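Local coordinates for peptidase C51 domain-containing protein (Streptococcus mutans, PDB 3L9A), which is of unknown function, this fragment being the C-terminal domain of a phage-associated protein that may cleave cell-wall peptidoglycan through a CHAP domain, at residues Phe12-Ser17 and Gly29-Val34. Residues are numbered along the deposited sequence; the frame is centred on the assembly and turned at random. Where two conformers were deposited one is given.
Sequences FVITNS and GAVLHV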
# COMPACT_ATOMS: atom_id res chain seq x y z
N PHE A 12 -9.15 12.34 0.13
CA PHE A 12 -9.15 13.80 0.03
C PHE A 12 -9.60 14.44 1.33
O PHE A 12 -10.46 13.91 2.05
CB PHE A 12 -10.16 14.27 -1.02
CG PHE A 12 -9.77 14.05 -2.46
CD1 PHE A 12 -8.58 14.56 -2.98
CD2 PHE A 12 -10.65 13.40 -3.32
CE1 PHE A 12 -8.27 14.40 -4.35
CE2 PHE A 12 -10.35 13.24 -4.67
CZ PHE A 12 -9.17 13.74 -5.18
N VAL A 13 -9.05 15.62 1.61
CA VAL A 13 -9.63 16.55 2.57
C VAL A 13 -9.76 17.91 1.88
O VAL A 13 -9.12 18.14 0.85
CB VAL A 13 -8.82 16.68 3.90
CG1 VAL A 13 -8.72 15.33 4.60
CG2 VAL A 13 -7.45 17.28 3.66
N ILE A 14 -10.58 18.78 2.45
CA ILE A 14 -10.77 20.14 1.92
C ILE A 14 -10.55 21.10 3.07
O ILE A 14 -11.14 20.93 4.13
CB ILE A 14 -12.18 20.35 1.31
CG1 ILE A 14 -12.52 19.23 0.32
CG2 ILE A 14 -12.25 21.72 0.64
CD1 ILE A 14 -13.85 19.41 -0.38
N THR A 15 -9.69 22.10 2.88
CA THR A 15 -9.40 23.02 3.99
C THR A 15 -10.61 23.87 4.35
O THR A 15 -11.36 24.32 3.47
CB THR A 15 -8.22 23.93 3.67
OG1 THR A 15 -8.58 24.76 2.56
CG2 THR A 15 -6.96 23.12 3.36
N ASN A 16 -10.79 24.09 5.65
CA ASN A 16 -11.93 24.86 6.15
C ASN A 16 -11.74 26.37 6.10
O ASN A 16 -12.70 27.12 6.30
CB ASN A 16 -12.28 24.44 7.59
CG ASN A 16 -11.27 24.94 8.61
OD1 ASN A 16 -10.15 25.33 8.27
ND2 ASN A 16 -11.66 24.91 9.89
N SER A 17 -10.51 26.81 5.85
CA SER A 17 -10.18 28.23 5.85
C SER A 17 -8.80 28.36 5.22
O SER A 17 -8.16 27.36 4.90
CB SER A 17 -10.15 28.78 7.29
OG SER A 17 -9.21 28.08 8.08
N GLY A 29 -10.86 26.08 1.02
CA GLY A 29 -11.44 25.22 -0.00
C GLY A 29 -10.42 24.48 -0.85
O GLY A 29 -10.78 23.90 -1.87
N ALA A 30 -9.15 24.51 -0.44
CA ALA A 30 -8.12 23.76 -1.14
C ALA A 30 -8.39 22.26 -0.96
O ALA A 30 -8.56 21.78 0.17
CB ALA A 30 -6.76 24.11 -0.58
N VAL A 31 -8.43 21.53 -2.06
CA VAL A 31 -8.56 20.08 -2.02
C VAL A 31 -7.16 19.48 -1.94
O VAL A 31 -6.32 19.72 -2.81
CB VAL A 31 -9.33 19.54 -3.25
CG1 VAL A 31 -9.37 18.02 -3.24
CG2 VAL A 31 -10.75 20.14 -3.27
N LEU A 32 -6.93 18.74 -0.86
CA LEU A 32 -5.65 18.10 -0.63
C LEU A 32 -5.78 16.60 -0.85
O LEU A 32 -6.65 15.95 -0.26
CB LEU A 32 -5.15 18.37 0.79
CG LEU A 32 -5.22 19.82 1.27
CD1 LEU A 32 -4.55 19.95 2.63
CD2 LEU A 32 -4.58 20.78 0.27
N HIS A 33 -4.95 16.07 -1.74
CA HIS A 33 -4.84 14.64 -1.95
C HIS A 33 -3.85 14.09 -0.94
O HIS A 33 -2.70 14.53 -0.90
CB HIS A 33 -4.35 14.33 -3.36
CG HIS A 33 -4.29 12.87 -3.65
ND1 HIS A 33 -3.11 12.15 -3.62
CD2 HIS A 33 -5.27 11.98 -3.94
CE1 HIS A 33 -3.37 10.88 -3.92
NE2 HIS A 33 -4.67 10.75 -4.13
N VAL A 34 -4.31 13.14 -0.12
CA VAL A 34 -3.48 12.59 0.95
C VAL A 34 -3.17 11.14 0.64
O VAL A 34 -4.09 10.33 0.47
CB VAL A 34 -4.17 12.69 2.33
CG1 VAL A 34 -3.23 12.24 3.44
CG2 VAL A 34 -4.66 14.12 2.61
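F12 and H33 meet through different first torsions: CG of F12 is anti to its carbonyl carbon (chi1 -74°), CG of H33 anti to its backbone N. The rings form an offset edge-to-face pair, the H33 edge toward the F12 face, with planes at 72°; CE1 of F12 lies 3.9 Å from CD2 of H33. CD1 of F12 also reaches CG1 of V31, at 3.6 Å. On the same face of the sheet, I14 runs alongside V31, its CG1 4.1 Å from V31 CG2, and CG2 of I14 rests on the G29 carbonyl. The other face carries V13 and L32, where CG2 of V13 packs 3.8 Å from CB of L32.

The backbone bonds establish that the strands pair antiparallel. V13 and L32 form the hydrogen-bonded pair: V13 N to L32 O is 3.1 Å and L32 N to V13 O is 2.8 Å, the latter nearly straight at 169°. F12–H33 and I14–V31 are the flanking non-hydrogen-bonded pairs. T15 N to A30 O (3.0 Å) continues the pairing, and G29 N closes on T15 O at 3.1 Å from above that carbonyl plane. T15 OG1 hydrogen-bonds A27 O, tying the threonine to the chain just before G29.

These neighbouring strands of a mixed five-stranded sheet are joined through the small 19-21/24-26 hairpin. H33 also packs on I77 of a second subunit. Strand 11-15 runs between 31-35 and the parallel strand 61-66. Helix 46-55 packs on the F12, V31 and H33 face, where F12 also stacks on Y61, while helix 68-78 covers V13, L32 and V34 on the other.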